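Local coordinates for SusD superfamily protein (Bacteroides thetaiotaomicron VPI-5482, PDB 3HDX), which probably binds polysaccharides at the cell surface, as an outer-membrane member of the SusD family involved in carbohydrate uptake, at residues D131-T136 with G142-M147; E215-S220 with A371-A376. All blocks are in the same frame, centred on the assembly; numbering follows the deposited sequence. Where two conformers were deposited one is given.

How the contacts relate
Running from the N terminus, helix 104-129 ends just before contact 1, where 131-136 meets 142-147 with five residues between them and closes a short local loop ahead of helix 152-169. The chain then passes through helix 196-209 and enters helix 213-226, whose 215-220 segment meets 371-376, in helix 363-376, 150 residues further on. Contact 2 therefore closes a long loop, and the two loops follow one another without nesting or crossing. Contact 1 folds a helix-to-helix connection onto itself, whereas contact 2 joins two helices distant in sequence. Their centres lie about 33 Å apart and their nearest atoms about 17 Å, so the two do not touch.

Contact 1 (D131-T136 with G142-M147)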
ATOM      1  N   ASP A 131       0.934 -17.457  -5.917  1.00 11.52           N
ATOM      2  CA  ASP A 131       0.683 -17.774  -7.304  1.00 11.62           C
ATOM      3  C   ASP A 131      -0.729 -17.322  -7.669  1.00 11.83           C
ATOM      4  O   ASP A 131      -1.674 -17.564  -6.919  1.00 12.22           O
ATOM      5  CB  ASP A 131       0.791 -19.282  -7.562  1.00 13.25           C
ATOM      6  CG  ASP A 131       2.164 -19.876  -7.288  1.00 11.88           C
ATOM      7  OD1 ASP A 131       3.185 -19.160  -7.102  1.00 13.00           O
ATOM      8  OD2 ASP A 131       2.203 -21.148  -7.289  1.00 18.07           O
ATOM      9  N   VAL A 132      -0.884 -16.699  -8.833  1.00 11.79           N
ATOM     10  CA  VAL A 132      -2.201 -16.257  -9.316  1.00 12.66           C
ATOM     11  C   VAL A 132      -2.224 -16.431 -10.828  1.00 11.27           C
ATOM     12  O   VAL A 132      -1.149 -16.348 -11.472  1.00 11.24           O
ATOM     13  CB  VAL A 132      -2.540 -14.773  -8.941  1.00 12.32           C
ATOM     14  CG1 VAL A 132      -2.562 -14.553  -7.434  1.00 13.06           C
ATOM     15  CG2 VAL A 132      -1.548 -13.821  -9.616  1.00 13.53           C
ATOM     16  N   PRO A 133      -3.424 -16.667 -11.425  1.00 13.14           N
ATOM     17  CA  PRO A 133      -3.425 -16.826 -12.903  1.00 12.47           C
ATOM     18  C   PRO A 133      -2.957 -15.553 -13.648  1.00 12.41           C
ATOM     19  O   PRO A 133      -3.454 -14.444 -13.368  1.00 12.34           O
ATOM     20  CB  PRO A 133      -4.888 -17.144 -13.246  1.00 13.38           C
ATOM     21  CG  PRO A 133      -5.464 -17.625 -11.991  1.00 14.63           C
ATOM     22  CD  PRO A 133      -4.705 -17.087 -10.822  1.00 12.73           C
ATOM     23  N   LEU A 134      -1.962 -15.726 -14.522  1.00 11.65           N
ATOM     24  CA  LEU A 134      -1.429 -14.588 -15.262  1.00 11.81           C
ATOM     25  C   LEU A 134      -2.226 -14.389 -16.563  1.00 11.89           C
ATOM     26  O   LEU A 134      -2.034 -15.111 -17.534  1.00 14.37           O
ATOM     27  CB  LEU A 134       0.063 -14.765 -15.524  1.00 12.38           C
ATOM     28  CG  LEU A 134       0.727 -13.613 -16.293  1.00 12.26           C
ATOM     29  CD1 LEU A 134       0.490 -12.213 -15.697  1.00 13.84           C
ATOM     30  CD2 LEU A 134       2.272 -13.941 -16.453  1.00 13.50           C
ATOM     31  N   VAL A 135      -3.165 -13.454 -16.516  1.00 12.54           N
ATOM     32  CA  VAL A 135      -4.020 -13.075 -17.635  1.00 12.47           C
ATOM     33  C   VAL A 135      -3.485 -11.753 -18.229  1.00 12.18           C
ATOM     34  O   VAL A 135      -3.443 -10.723 -17.546  1.00 13.75           O
ATOM     35  CB  VAL A 135      -5.488 -12.954 -17.184  1.00 12.50           C
ATOM     36  CG1 VAL A 135      -6.383 -12.560 -18.395  1.00 15.94           C
ATOM     37  CG2 VAL A 135      -5.968 -14.270 -16.503  1.00 14.84           C
ATOM     38  N   THR A 136      -3.145 -11.758 -19.514  1.00 12.47           N
ATOM     39  CA  THR A 136      -2.513 -10.602 -20.180  1.00 11.59           C
ATOM     40  C   THR A 136      -3.380  -9.978 -21.294  1.00 11.56           C
ATOM     41  O   THR A 136      -2.893  -9.156 -22.100  1.00 13.80           O
ATOM     42  CB  THR A 136      -1.153 -11.086 -20.796  1.00 12.79           C
ATOM     43  OG1 THR A 136      -1.440 -12.102 -21.768  1.00 14.55           O
ATOM     44  CG2 THR A 136      -0.223 -11.653 -19.711  1.00 14.05           C
ATOM     45  N   GLY A 142     -18.225 -12.511 -16.510  1.00 37.24           N
ATOM     46  CA  GLY A 142     -18.969 -13.761 -16.308  1.00 36.06           C
ATOM     47  C   GLY A 142     -18.175 -14.982 -16.727  1.00 34.40           C
ATOM     48  O   GLY A 142     -18.611 -16.106 -16.504  1.00 35.65           O
ATOM     49  N   THR A 143     -17.016 -14.775 -17.368  1.00 31.79           N
ATOM     50  CA  THR A 143     -16.155 -15.861 -17.746  1.00 28.89           C
ATOM     51  C   THR A 143     -14.789 -15.534 -17.114  1.00 26.62           C
ATOM     52  O   THR A 143     -14.529 -14.390 -16.657  1.00 27.29           O
ATOM     53  CB  THR A 143     -15.999 -15.972 -19.269  1.00 30.33           C
ATOM     54  OG1 THR A 143     -15.150 -14.909 -19.777  1.00 31.86           O
ATOM     55  CG2 THR A 143     -17.382 -15.932 -19.973  1.00 30.64           C
ATOM     56  N   PHE A 144     -13.962 -16.549 -17.048  1.00 21.64           N
ATOM     57  CA  PHE A 144     -12.568 -16.367 -16.647  1.00 19.34           C
ATOM     58  C   PHE A 144     -11.740 -17.369 -17.442  1.00 18.37           C
ATOM     59  O   PHE A 144     -12.178 -18.526 -17.634  1.00 18.43           O
ATOM     60  CB  PHE A 144     -12.400 -16.576 -15.149  1.00 18.87           C
ATOM     61  CG  PHE A 144     -11.051 -16.180 -14.661  1.00 18.13           C
ATOM     62  CD1 PHE A 144     -10.757 -14.838 -14.499  1.00 19.86           C
ATOM     63  CD2 PHE A 144     -10.068 -17.150 -14.411  1.00 18.42           C
ATOM     64  CE1 PHE A 144      -9.456 -14.435 -14.084  1.00 18.74           C
ATOM     65  CE2 PHE A 144      -8.780 -16.778 -13.971  1.00 18.83           C
ATOM     66  CZ  PHE A 144      -8.475 -15.407 -13.804  1.00 19.03           C
ATOM     67  N   PRO A 145     -10.540 -16.955 -17.940  1.00 17.34           N
ATOM     68  CA  PRO A 145      -9.745 -17.920 -18.712  1.00 17.22           C
ATOM     69  C   PRO A 145      -9.465 -19.229 -17.977  1.00 16.16           C
ATOM     70  O   PRO A 145      -9.182 -19.201 -16.773  1.00 16.83           O
ATOM     71  CB  PRO A 145      -8.425 -17.157 -18.972  1.00 17.04           C
ATOM     72  CG  PRO A 145      -8.875 -15.701 -18.998  1.00 17.44           C
ATOM     73  CD  PRO A 145      -9.917 -15.614 -17.926  1.00 17.01           C
ATOM     74  N   SER A 146      -9.542 -20.351 -18.716  1.00 17.74           N
ATOM     75  CA  SER A 146      -9.281 -21.680 -18.154  0.50 17.97           C
ATOM     76  C   SER A 146      -7.776 -21.912 -18.159  1.00 18.12           C
ATOM     77  O   SER A 146      -7.159 -22.280 -19.187  1.00 18.55           O
ATOM     78  CB  SER A 146      -9.986 -22.788 -18.920  0.50 18.81           C
ATOM     79  OG  SER A 146      -9.690 -24.031 -18.327  0.50 17.82           O
HETATM   80  N   MSE A 147      -7.172 -21.677 -16.992  1.00 16.18           N
HETATM   81  CA  MSE A 147      -5.732 -21.794 -16.815  1.00 15.53           C
HETATM   82  C   MSE A 147      -5.422 -21.954 -15.332  1.00 15.61           C
HETATM   83  O   MSE A 147      -6.231 -21.534 -14.489  1.00 16.81           O
HETATM   84  CB  MSE A 147      -5.039 -20.522 -17.386  1.00 15.78           C
HETATM   85  CG  MSE A 147      -5.360 -19.237 -16.630  1.00 15.96           C
HETATM   86 SE   MSE A 147      -4.306 -17.719 -17.138  0.75 12.43          SE
HETATM   87  CE  MSE A 147      -2.595 -18.428 -16.759  1.00 17.93           C
TER
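Pro133 lies across from Met147 and Val135 across from Pro145, with CA to CA distances of 6.7 Å and 7.6 Å, so the pairing runs in opposite senses, though the two segments cross at a wide angle rather than lying side by side. Both are loop, and what joins them is apolar side chains. Met147, present in the crystal as selenomethionine, reaches over Leu134. Its CG sits between the backbone N and the carbonyl carbon (chi1 66°), and a bend at chi3 (-58°) lays the methyl over the backbone of Leu134, where Met147 CE comes to 3.5 Å from Leu134 O. The selenium touches two side chains, with Met147 SE 4.0 Å from Pro133 CB and 3.9 Å from Val135 CG2. Together the segments supply just over half of the connection between helix 104-129 and helix 152-169 in the largely helical, TPR-like SusD fold. Phe144 touches the same two residues, Pro133 and Val135, but not the selenium. Pro133 meets the ring edge, the two side chains crossing at about a right angle with Pro133 CG 4.0 Å from Phe144 CE2, while Val135 CG2 approaches Phe144 CZ obliquely. One face of the ring carries Pro145 CD, 3.5 Å above the plane and offset toward the rim. Val135 spends both methyls here: CG2 goes to the ring and the selenium, and both reach Pro145 CG. Beyond the segments, Tyr79 and Tyr139 each make an edge-to-face pair with Phe144, and the hydroxyls of Tyr79 and Tyr122 hydrogen-bond the carbonyls of Pro133 and Val135.

Contact 2 (E215-S220 with A371-A376); sequences EAETYS and AEALCA
Ala216 O is gripped twice from within its own helix: Ser220 N donates the regular backbone bond, and in one of the two conformers of the serine Ser220 OG donates a second, 2.8 Å from Ala216 O. The two donors arrive on opposite faces of the carbonyl plane, the hydroxyl tilted 33° out of it. The other conformer leaves this second grip uncertain. The serine side chain packs on Ile366, Leu369 and Arg370 of the facing helix. Helix 213-226 and helix 363-376 run roughly antiparallel here, their short segments crossing at -144° with the axes 8.6 Å apart. With just a methyl on Ala373, and on Ala216, the backbones come close: Ala373 CB lies 4.4 Å from Ala216 CB and 3.8 Å from Glu217 CB, and Glu217 CA and Ala373 CA come within 5.4 Å. Glu217 spans the rest of the interface. A bend at chi2 (-74°) folds its chain against Leu374, the two side chains meeting at a slant, and Glu217 CG rests 3.7 Å from Leu374 CD2. The carboxylate oxygen OE2 also lies against Leu374 CD2, and makes a salt bridge with NE of Arg370, four residues before Leu374 on helix 363-376. An alanine here would keep the CB contact with Ala373 but is likely to leave Arg370 without this charged mate and one flank of Leu374 less covered. Leu374 also packs against Ala383 and Tyr386 of helix 380-391. Contact 2 thus brings together helices far apart in sequence within the alpha-helical SusD fold. One glutamate gives both apolar cover, through CB and CG, and a charge pair, so the interface mixes close alanine packing with an ionic link at its partly exposed edge.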
ATOM      1  N   GLU A 215      18.394  -3.948  -6.906  1.00 12.97           N
ATOM      2  CA  GLU A 215      17.417  -3.195  -7.692  1.00 13.47           C
ATOM      3  C   GLU A 215      16.508  -2.349  -6.791  1.00 11.67           C
ATOM      4  O   GLU A 215      16.211  -1.164  -7.108  1.00 13.26           O
ATOM      5  CB  GLU A 215      16.617  -4.087  -8.635  1.00 15.60           C
ATOM      6  CG  GLU A 215      17.478  -4.679  -9.731  1.00 17.86           C
ATOM      7  CD  GLU A 215      16.684  -5.547 -10.754  1.00 22.65           C
ATOM      8  OE1 GLU A 215      15.459  -5.595 -10.766  1.00 25.53           O
ATOM      9  OE2 GLU A 215      17.292  -6.251 -11.547  1.00 29.39           O
ATOM     10  N   ALA A 216      16.118  -2.892  -5.625  1.00 12.56           N
ATOM     11  CA  ALA A 216      15.291  -2.117  -4.708  1.00 12.13           C
ATOM     12  C   ALA A 216      16.011  -0.826  -4.274  1.00 12.41           C
ATOM     13  O   ALA A 216      15.398   0.232  -4.163  1.00 12.20           O
ATOM     14  CB  ALA A 216      14.890  -2.931  -3.470  1.00 12.78           C
ATOM     15  N   GLU A 217      17.307  -0.929  -4.023  1.00 11.83           N
ATOM     16  CA  GLU A 217      18.099   0.227  -3.589  1.00 11.68           C
ATOM     17  C   GLU A 217      18.148   1.276  -4.712  1.00 12.49           C
ATOM     18  O   GLU A 217      17.922   2.472  -4.458  1.00 12.68           O
ATOM     19  CB  GLU A 217      19.503  -0.238  -3.156  1.00 14.37           C
ATOM     20  CG  GLU A 217      20.286   0.751  -2.300  1.00 16.10           C
ATOM     21  CD  GLU A 217      20.836   1.933  -3.037  1.00 17.77           C
ATOM     22  OE1 GLU A 217      21.166   1.783  -4.246  1.00 17.14           O
ATOM     23  OE2 GLU A 217      20.940   3.026  -2.369  1.00 19.08           O
ATOM     24  N   THR A 218      18.405   0.823  -5.946  1.00 11.80           N
ATOM     25  CA  THR A 218      18.497   1.753  -7.086  1.00 11.95           C
ATOM     26  C   THR A 218      17.180   2.488  -7.338  1.00 10.95           C
ATOM     27  O   THR A 218      17.145   3.707  -7.550  1.00 11.63           O
ATOM     28  CB  THR A 218      18.898   0.976  -8.355  1.00 14.46           C
ATOM     29  OG1 THR A 218      20.197   0.408  -8.141  1.00 18.10           O
ATOM     30  CG2 THR A 218      18.924   1.927  -9.551  1.00 16.31           C
ATOM     31  N   TYR A 219      16.091   1.752  -7.306  1.00 12.74           N
ATOM     32  CA  TYR A 219      14.793   2.366  -7.520  1.00 11.74           C
ATOM     33  C   TYR A 219      14.376   3.287  -6.383  1.00 12.05           C
ATOM     34  O   TYR A 219      13.831   4.363  -6.628  1.00 12.63           O
ATOM     35  CB  TYR A 219      13.701   1.310  -7.779  1.00 11.36           C
ATOM     36  CG  TYR A 219      13.890   0.511  -9.055  1.00 12.64           C
ATOM     37  CD1 TYR A 219      14.207   1.141 -10.264  1.00 13.24           C
ATOM     38  CD2 TYR A 219      13.697  -0.869  -9.070  1.00 13.32           C
ATOM     39  CE1 TYR A 219      14.362   0.394 -11.435  1.00 14.36           C
ATOM     40  CE2 TYR A 219      13.824  -1.600 -10.229  1.00 13.54           C
ATOM     41  CZ  TYR A 219      14.172  -0.967 -11.405  1.00 13.65           C
ATOM     42  OH  TYR A 219      14.281  -1.691 -12.588  1.00 16.92           O
ATOM     43  N   SER A 220      14.620   2.884  -5.134  1.00 12.19           N
ATOM     44  CA  SER A 220      14.304   3.743  -3.983  0.50 10.90           C
ATOM     45  C   SER A 220      15.128   5.035  -4.074  1.00 12.05           C
ATOM     46  O   SER A 220      14.625   6.144  -3.825  1.00 12.22           O
ATOM     47  CB  SER A 220      14.598   3.008  -2.665  0.50 10.36           C
ATOM     48  OG  SER A 220      13.792   1.854  -2.504  0.50  8.24           O
ATOM     49  N   ALA A 371      17.098   2.019   3.390  1.00 11.17           N
ATOM     50  CA  ALA A 371      17.896   1.551   4.546  1.00 11.42           C
ATOM     51  C   ALA A 371      17.920   0.019   4.638  1.00 12.10           C
ATOM     52  O   ALA A 371      18.978  -0.592   4.774  1.00 11.55           O
ATOM     53  CB  ALA A 371      17.423   2.210   5.840  1.00 12.22           C
ATOM     54  N   GLU A 372      16.753  -0.600   4.538  1.00 11.17           N
ATOM     55  CA  GLU A 372      16.631  -2.048   4.530  1.00 11.43           C
ATOM     56  C   GLU A 372      17.505  -2.658   3.420  1.00 12.38           C
ATOM     57  O   GLU A 372      18.269  -3.599   3.684  1.00 12.62           O
ATOM     58  CB  GLU A 372      15.152  -2.406   4.342  1.00 10.85           C
ATOM     59  CG  GLU A 372      14.772  -3.854   4.054  1.00 11.99           C
ATOM     60  CD  GLU A 372      13.280  -4.020   3.766  1.00 11.93           C
ATOM     61  OE1 GLU A 372      12.455  -3.141   4.166  1.00 11.98           O
ATOM     62  OE2 GLU A 372      12.942  -5.051   3.155  1.00 12.53           O
ATOM     63  N   ALA A 373      17.391  -2.109   2.203  1.00 11.29           N
ATOM     64  CA  ALA A 373      18.135  -2.605   1.045  1.00 11.66           C
ATOM     65  C   ALA A 373      19.654  -2.484   1.238  1.00 12.26           C
ATOM     66  O   ALA A 373      20.395  -3.414   0.975  1.00 12.46           O
ATOM     67  CB  ALA A 373      17.681  -1.897  -0.251  1.00 12.56           C
ATOM     68  N   LEU A 374      20.082  -1.354   1.783  1.00 11.89           N
ATOM     69  CA  LEU A 374      21.508  -1.103   2.005  1.00 12.53           C
ATOM     70  C   LEU A 374      22.065  -2.102   3.029  1.00 13.28           C
ATOM     71  O   LEU A 374      23.133  -2.671   2.821  1.00 13.34           O
ATOM     72  CB  LEU A 374      21.771   0.346   2.412  1.00 11.66           C
ATOM     73  CG  LEU A 374      21.644   1.340   1.265  1.00 13.17           C
ATOM     74  CD1 LEU A 374      21.514   2.763   1.782  1.00 13.34           C
ATOM     75  CD2 LEU A 374      22.840   1.205   0.295  1.00 13.21           C
ATOM     76  N   CYS A 375      21.304  -2.382   4.094  1.00 13.70           N
ATOM     77  CA  CYS A 375      21.714  -3.442   5.027  1.00 14.55           C
ATOM     78  C   CYS A 375      21.805  -4.794   4.354  1.00 15.72           C
ATOM     79  O   CYS A 375      22.788  -5.541   4.556  1.00 16.35           O
ATOM     80  CB  CYS A 375      20.755  -3.543   6.178  1.00 14.07           C
ATOM     81  SG  CYS A 375      20.905  -2.181   7.330  1.00 17.23           S
ATOM     82  N   ALA A 376      20.801  -5.112   3.534  1.00 14.44           N
ATOM     83  CA  ALA A 376      20.787  -6.370   2.811  1.00 15.64           C
ATOM     84  C   ALA A 376      22.028  -6.555   1.918  1.00 16.03           C
ATOM     85  O   ALA A 376      22.539  -7.672   1.748  1.00 19.69           O
ATOM     86  CB  ALA A 376      19.480  -6.546   2.012  1.00 14.41           C
TER